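Putative eukaryotic translation initiation factor eIF-4E (Leishmania major, PDB 5WB5) probably binds the 7-methylguanosine cap of messenger RNA, including its cap 4 form, and takes part in translation initiation. Local coordinates at residues E57-H69 with E129-M143. Numbering follows the deposited sequence.
Sequences EFFVMLRYMKPLH and EAKTDLDKAWENVLM
Phe-58, Phe-59 and Leu-62 pack against helix 133-143, joining two near-antiparallel helices (158°) on the convex back of the curved antiparallel sheet of the eIF4E fold. The axes of helices 57-64 and 133-143 come within 12.0 Å, a spacing bridged by large apolar side chains. Phe-58, its CG anti to the backbone N (chi1 170°), reaches across so that CZ lies 3.7 Å from Leu-142 CB, at the ring edge, while CE2 touches Met-143 CG. Met-143 SD makes an oblique Met-aromatic contact, 5.4 Å from the Phe-59 ring centroid. Leu-62 and Leu-142 run past each other in opposite directions, their methyls meeting. After the helix, flexible Met-65, bent at chi3, brings CE to the Trp-138 indole edge. Branched Leu-68 sets CD1 against Leu-134 CG and Trp-138 CB, with CD2 over one indole face; Trp-138 and Leu-142 also reach Ile-167 of the sheet. His-69 CB meets Thr-132 CG2.

The polar link is Asp-135, whose short carboxylate serves both segments. Thr-132, the N-cap, accepts from Asp-135 N through OG1, which also bonds weakly to OD2. Leu-68 N donates a bent bond to Asp-135 OD1 (2.7 Å), on its syn side but 21° out of plane, and His-69 N adds a weak bond to that same oxygen at 3.4 Å.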
loop_
_atom_site.group_PDB
_atom_site.type_symbol
_atom_site.label_atom_id
_atom_site.label_comp_id
_atom_site.label_asym_id
_atom_site.label_seq_id
_atom_site.Cartn_x
_atom_site.Cartn_y
_atom_site.Cartn_z
ATOM N N GLU A 57 -13.298 -0.120 6.651
ATOM C CA GLU A 57 -12.148 -0.853 7.171
ATOM C C GLU A 57 -10.849 -0.243 6.669
ATOM O O GLU A 57 -9.877 -0.117 7.423
ATOM C CB GLU A 57 -12.231 -2.325 6.768
ATOM C CG GLU A 57 -13.294 -3.118 7.495
ATOM C CD GLU A 57 -13.104 -4.618 7.354
ATOM O OE1 GLU A 57 -12.558 -5.061 6.320
ATOM O OE2 GLU A 57 -13.492 -5.356 8.284
ATOM N N PHE A 58 -10.813 0.131 5.389
ATOM C CA PHE A 58 -9.616 0.736 4.820
ATOM C C PHE A 58 -9.235 2.003 5.573
ATOM O O PHE A 58 -8.068 2.201 5.931
ATOM C CB PHE A 58 -9.850 1.030 3.339
ATOM C CG PHE A 58 -8.782 1.870 2.708
ATOM C CD1 PHE A 58 -7.572 1.315 2.334
ATOM C CD2 PHE A 58 -8.997 3.215 2.474
ATOM C CE1 PHE A 58 -6.595 2.090 1.742
ATOM C CE2 PHE A 58 -8.022 3.993 1.886
ATOM C CZ PHE A 58 -6.822 3.431 1.519
ATOM N N PHE A 59 -10.212 2.873 5.837
ATOM C CA PHE A 59 -9.891 4.127 6.511
ATOM C C PHE A 59 -9.541 3.913 7.980
ATOM O O PHE A 59 -8.753 4.682 8.539
ATOM C CB PHE A 59 -11.040 5.116 6.354
ATOM C CG PHE A 59 -11.038 5.813 5.025
ATOM C CD1 PHE A 59 -10.131 6.830 4.763
ATOM C CD2 PHE A 59 -11.918 5.437 4.027
ATOM C CE1 PHE A 59 -10.115 7.465 3.542
ATOM C CE2 PHE A 59 -11.906 6.068 2.803
ATOM C CZ PHE A 59 -11.002 7.086 2.559
ATOM N N VAL A 60 -10.079 2.871 8.616
ATOM C CA VAL A 60 -9.647 2.545 9.974
ATOM C C VAL A 60 -8.189 2.094 9.964
ATOM O O VAL A 60 -7.365 2.547 10.776
ATOM C CB VAL A 60 -10.568 1.475 10.586
ATOM C CG1 VAL A 60 -10.049 1.028 11.937
ATOM C CG2 VAL A 60 -11.980 2.016 10.736
ATOM N N MET A 61 -7.856 1.182 9.048
ATOM C CA MET A 61 -6.467 0.799 8.836
ATOM C C MET A 61 -5.587 2.035 8.706
ATOM O O MET A 61 -4.581 2.176 9.410
ATOM C CB MET A 61 -6.363 -0.074 7.583
ATOM C CG MET A 61 -4.964 -0.567 7.254
ATOM S SD MET A 61 -4.852 -1.197 5.566
ATOM C CE MET A 61 -4.824 0.337 4.644
ATOM N N LEU A 62 -5.963 2.948 7.809
ATOM C CA LEU A 62 -5.196 4.179 7.642
ATOM C C LEU A 62 -5.058 4.923 8.960
ATOM O O LEU A 62 -3.981 5.436 9.284
ATOM C CB LEU A 62 -5.855 5.079 6.599
ATOM C CG LEU A 62 -5.604 4.749 5.131
ATOM C CD1 LEU A 62 -6.427 5.677 4.255
ATOM C CD2 LEU A 62 -4.126 4.861 4.784
ATOM N N ARG A 63 -6.146 5.003 9.728
ATOM C CA ARG A 63 -6.098 5.674 11.020
ATOM C C ARG A 63 -4.979 5.107 11.880
ATOM O O ARG A 63 -4.197 5.854 12.477
ATOM C CB ARG A 63 -7.440 5.529 11.737
ATOM C CG ARG A 63 -7.529 6.257 13.074
ATOM C CD ARG A 63 -8.719 5.755 13.881
ATOM N NE ARG A 63 -9.966 5.910 13.140
ATOM C CZ ARG A 63 -11.044 5.148 13.303
ATOM N NH1 ARG A 63 -11.046 4.157 14.182
ATOM N NH2 ARG A 63 -12.128 5.379 12.570
ATOM N N TYR A 64 -4.885 3.781 11.952
ATOM C CA TYR A 64 -3.917 3.161 12.851
ATOM C C TYR A 64 -2.588 2.822 12.180
ATOM O O TYR A 64 -1.723 2.223 12.827
ATOM C CB TYR A 64 -4.523 1.907 13.489
ATOM C CG TYR A 64 -5.578 2.242 14.521
ATOM C CD1 TYR A 64 -5.229 2.834 15.730
ATOM C CD2 TYR A 64 -6.923 1.981 14.284
ATOM C CE1 TYR A 64 -6.187 3.149 16.673
ATOM C CE2 TYR A 64 -7.886 2.291 15.221
ATOM C CZ TYR A 64 -7.514 2.876 16.413
ATOM O OH TYR A 64 -8.474 3.187 17.346
ATOM N N MET A 65 -2.393 3.198 10.921
ATOM C CA MET A 65 -1.086 3.061 10.293
ATOM C C MET A 65 -0.170 4.199 10.726
ATOM O O MET A 65 -0.621 5.293 11.076
ATOM C CB MET A 65 -1.207 3.061 8.771
ATOM C CG MET A 65 -1.590 1.723 8.171
ATOM S SD MET A 65 -1.871 1.813 6.388
ATOM C CE MET A 65 -0.294 2.417 5.801
ATOM N N LYS A 66 1.128 3.931 10.696
ATOM C CA LYS A 66 2.062 4.992 11.044
ATOM C C LYS A 66 2.430 5.788 9.794
ATOM O O LYS A 66 2.635 5.204 8.724
ATOM C CB LYS A 66 3.325 4.412 11.676
ATOM C CG LYS A 66 3.082 3.637 12.972
ATOM C CD LYS A 66 2.753 4.560 14.136
ATOM C CE LYS A 66 2.378 3.773 15.387
ATOM N NZ LYS A 66 3.434 2.804 15.789
ATOM N N PRO A 67 2.502 7.115 9.873
ATOM C CA PRO A 67 2.906 7.892 8.697
ATOM C C PRO A 67 4.353 7.621 8.325
ATOM O O PRO A 67 5.188 7.283 9.167
ATOM C CB PRO A 67 2.704 9.345 9.141
ATOM C CG PRO A 67 2.788 9.308 10.615
ATOM C CD PRO A 67 2.217 7.981 11.028
ATOM N N LEU A 68 4.641 7.775 7.033
ATOM C CA LEU A 68 5.994 7.544 6.545
ATOM C C LEU A 68 6.963 8.589 7.078
ATOM O O LEU A 68 8.142 8.289 7.284
ATOM C CB LEU A 68 6.000 7.539 5.019
ATOM C CG LEU A 68 4.939 6.647 4.368
ATOM C CD1 LEU A 68 4.915 6.870 2.870
ATOM C CD2 LEU A 68 5.188 5.184 4.689
ATOM N N HIS A 69 6.485 9.814 7.313
ATOM C CA HIS A 69 7.346 10.856 7.861
ATOM C C HIS A 69 7.933 10.448 9.204
ATOM O O HIS A 69 9.042 10.869 9.549
ATOM C CB HIS A 69 6.558 12.159 8.003
ATOM C CG HIS A 69 7.290 13.232 8.745
ATOM N ND1 HIS A 69 8.649 13.426 8.626
ATOM C CD2 HIS A 69 6.850 14.172 9.614
ATOM C CE1 HIS A 69 9.016 14.438 9.391
ATOM N NE2 HIS A 69 7.943 14.909 10.001
ATOM N N GLU A 129 1.562 18.510 12.959
ATOM C CA GLU A 129 2.026 19.105 11.717
ATOM C C GLU A 129 1.168 18.601 10.564
ATOM O O GLU A 129 0.425 17.624 10.689
ATOM C CB GLU A 129 3.506 18.779 11.473
ATOM C CG GLU A 129 3.811 17.288 11.427
ATOM C CD GLU A 129 5.268 16.980 11.714
ATOM O OE1 GLU A 129 6.043 17.930 11.958
ATOM O OE2 GLU A 129 5.636 15.788 11.701
ATOM N N ALA A 130 1.278 19.286 9.430
ATOM C CA ALA A 130 0.523 18.915 8.244
ATOM C C ALA A 130 1.153 17.701 7.576
ATOM O O ALA A 130 2.377 17.543 7.569
ATOM C CB ALA A 130 0.464 20.083 7.260
ATOM N N LYS A 131 0.304 16.839 7.016
ATOM C CA LYS A 131 0.790 15.661 6.315
ATOM C C LYS A 131 1.801 16.060 5.251
ATOM O O LYS A 131 1.625 17.055 4.545
ATOM C CB LYS A 131 -0.372 14.902 5.670
ATOM C CG LYS A 131 -1.218 14.097 6.639
ATOM C CD LYS A 131 -2.217 13.215 5.898
ATOM C CE LYS A 131 -3.055 12.380 6.852
ATOM N NZ LYS A 131 -3.823 13.215 7.816
ATOM N N THR A 132 2.873 15.284 5.149
ATOM C CA THR A 132 3.865 15.531 4.120
ATOM C C THR A 132 3.334 15.087 2.760
ATOM O O THR A 132 2.415 14.270 2.657
ATOM C CB THR A 132 5.165 14.795 4.440
ATOM O OG1 THR A 132 4.931 13.381 4.428
ATOM C CG2 THR A 132 5.689 15.209 5.811
ATOM N N ASP A 133 3.922 15.649 1.702
ATOM C CA ASP A 133 3.555 15.235 0.353
ATOM C C ASP A 133 3.780 13.743 0.151
ATOM O O ASP A 133 3.042 13.100 -0.604
ATOM C CB ASP A 133 4.349 16.039 -0.676
ATOM C CG ASP A 133 3.937 17.498 -0.721
ATOM O OD1 ASP A 133 2.730 17.786 -0.569
ATOM O OD2 ASP A 133 4.821 18.361 -0.907
ATOM N N LEU A 134 4.781 13.171 0.822
ATOM C CA LEU A 134 5.014 11.733 0.724
ATOM C C LEU A 134 3.843 10.948 1.310
ATOM O O LEU A 134 3.347 9.995 0.694
ATOM C CB LEU A 134 6.318 11.370 1.434
ATOM C CG LEU A 134 6.717 9.894 1.427
ATOM C CD1 LEU A 134 6.985 9.416 0.015
ATOM C CD2 LEU A 134 7.931 9.682 2.310
ATOM N N ASP A 135 3.396 11.323 2.511
ATOM C CA ASP A 135 2.233 10.664 3.091
ATOM C C ASP A 135 1.008 10.848 2.204
ATOM O O ASP A 135 0.217 9.915 2.023
ATOM C CB ASP A 135 1.961 11.206 4.494
ATOM C CG ASP A 135 3.067 10.876 5.476
ATOM O OD1 ASP A 135 3.590 9.739 5.440
ATOM O OD2 ASP A 135 3.410 11.761 6.291
ATOM N N LYS A 136 0.832 12.050 1.646
ATOM C CA LYS A 136 -0.326 12.308 0.796
ATOM C C LYS A 136 -0.309 11.423 -0.443
ATOM O O LYS A 136 -1.347 10.885 -0.844
ATOM C CB LYS A 136 -0.370 13.783 0.394
ATOM C CG LYS A 136 -0.694 14.739 1.538
ATOM C CD LYS A 136 -0.562 16.187 1.093
ATOM C CE LYS A 136 -0.823 17.151 2.238
ATOM N NZ LYS A 136 -0.490 18.557 1.866
ATOM N N ALA A 137 0.863 11.256 -1.063
ATOM C CA ALA A 137 0.961 10.394 -2.237
ATOM C C ALA A 137 0.727 8.936 -1.869
ATOM O O ALA A 137 0.082 8.192 -2.619
ATOM C CB ALA A 137 2.327 10.570 -2.898
ATOM N N TRP A 138 1.246 8.511 -0.717
ATOM C CA TRP A 138 1.003 7.152 -0.251
ATOM C C TRP A 138 -0.493 6.903 -0.076
ATOM O O TRP A 138 -1.030 5.890 -0.547
ATOM C CB TRP A 138 1.773 6.935 1.056
ATOM C CG TRP A 138 1.619 5.594 1.690
ATOM C CD1 TRP A 138 1.351 5.346 3.003
ATOM C CD2 TRP A 138 1.731 4.316 1.054
ATOM N NE1 TRP A 138 1.287 3.994 3.226
ATOM C CE2 TRP A 138 1.515 3.338 2.044
ATOM C CE3 TRP A 138 1.990 3.901 -0.255
ATOM C CZ2 TRP A 138 1.549 1.976 1.768
ATOM C CZ3 TRP A 138 2.023 2.545 -0.528
ATOM C CH2 TRP A 138 1.803 1.600 0.480
ATOM N N GLU A 139 -1.186 7.841 0.574
ATOM C CA GLU A 139 -2.628 7.713 0.769
ATOM C C GLU A 139 -3.371 7.716 -0.565
ATOM O O GLU A 139 -4.312 6.939 -0.759
ATOM C CB GLU A 139 -3.135 8.842 1.670
ATOM C CG GLU A 139 -2.611 8.786 3.102
ATOM C CD GLU A 139 -3.044 9.982 3.940
ATOM O OE1 GLU A 139 -3.641 10.923 3.378
ATOM O OE2 GLU A 139 -2.785 9.980 5.163
ATOM N N ASN A 140 -2.967 8.585 -1.494
ATOM C CA ASN A 140 -3.627 8.636 -2.793
ATOM C C ASN A 140 -3.487 7.313 -3.534
ATOM O O ASN A 140 -4.456 6.817 -4.125
ATOM C CB ASN A 140 -3.058 9.782 -3.627
ATOM C CG ASN A 140 -3.508 11.145 -3.135
ATOM O OD1 ASN A 140 -4.503 11.268 -2.419
ATOM N ND2 ASN A 140 -2.779 12.181 -3.524
ATOM N N VAL A 141 -2.291 6.721 -3.515
ATOM C CA VAL A 141 -2.089 5.462 -4.224
ATOM C C VAL A 141 -2.855 4.335 -3.543
ATOM O O VAL A 141 -3.401 3.448 -4.209
ATOM C CB VAL A 141 -0.587 5.143 -4.334
ATOM C CG1 VAL A 141 -0.372 3.790 -5.004
ATOM C CG2 VAL A 141 0.116 6.236 -5.117
ATOM N N LEU A 142 -2.920 4.349 -2.211
ATOM C CA LEU A 142 -3.707 3.333 -1.518
ATOM C C LEU A 142 -5.186 3.454 -1.871
ATOM O O LEU A 142 -5.863 2.442 -2.114
ATOM C CB LEU A 142 -3.495 3.451 -0.010
ATOM C CG LEU A 142 -2.296 2.687 0.545
ATOM C CD1 LEU A 142 -1.929 3.207 1.929
ATOM C CD2 LEU A 142 -2.608 1.194 0.596
ATOM N N MET A 143 -5.706 4.686 -1.898
ATOM C CA MET A 143 -7.108 4.897 -2.241
ATOM C C MET A 143 -7.385 4.484 -3.679
ATOM O O MET A 143 -8.446 3.928 -3.976
ATOM C CB MET A 143 -7.494 6.361 -2.027
ATOM C CG MET A 143 -7.588 6.779 -0.569
ATOM S SD MET A 143 -8.185 8.463 -0.342
ATOM C CE MET A 143 -6.905 9.384 -1.183
#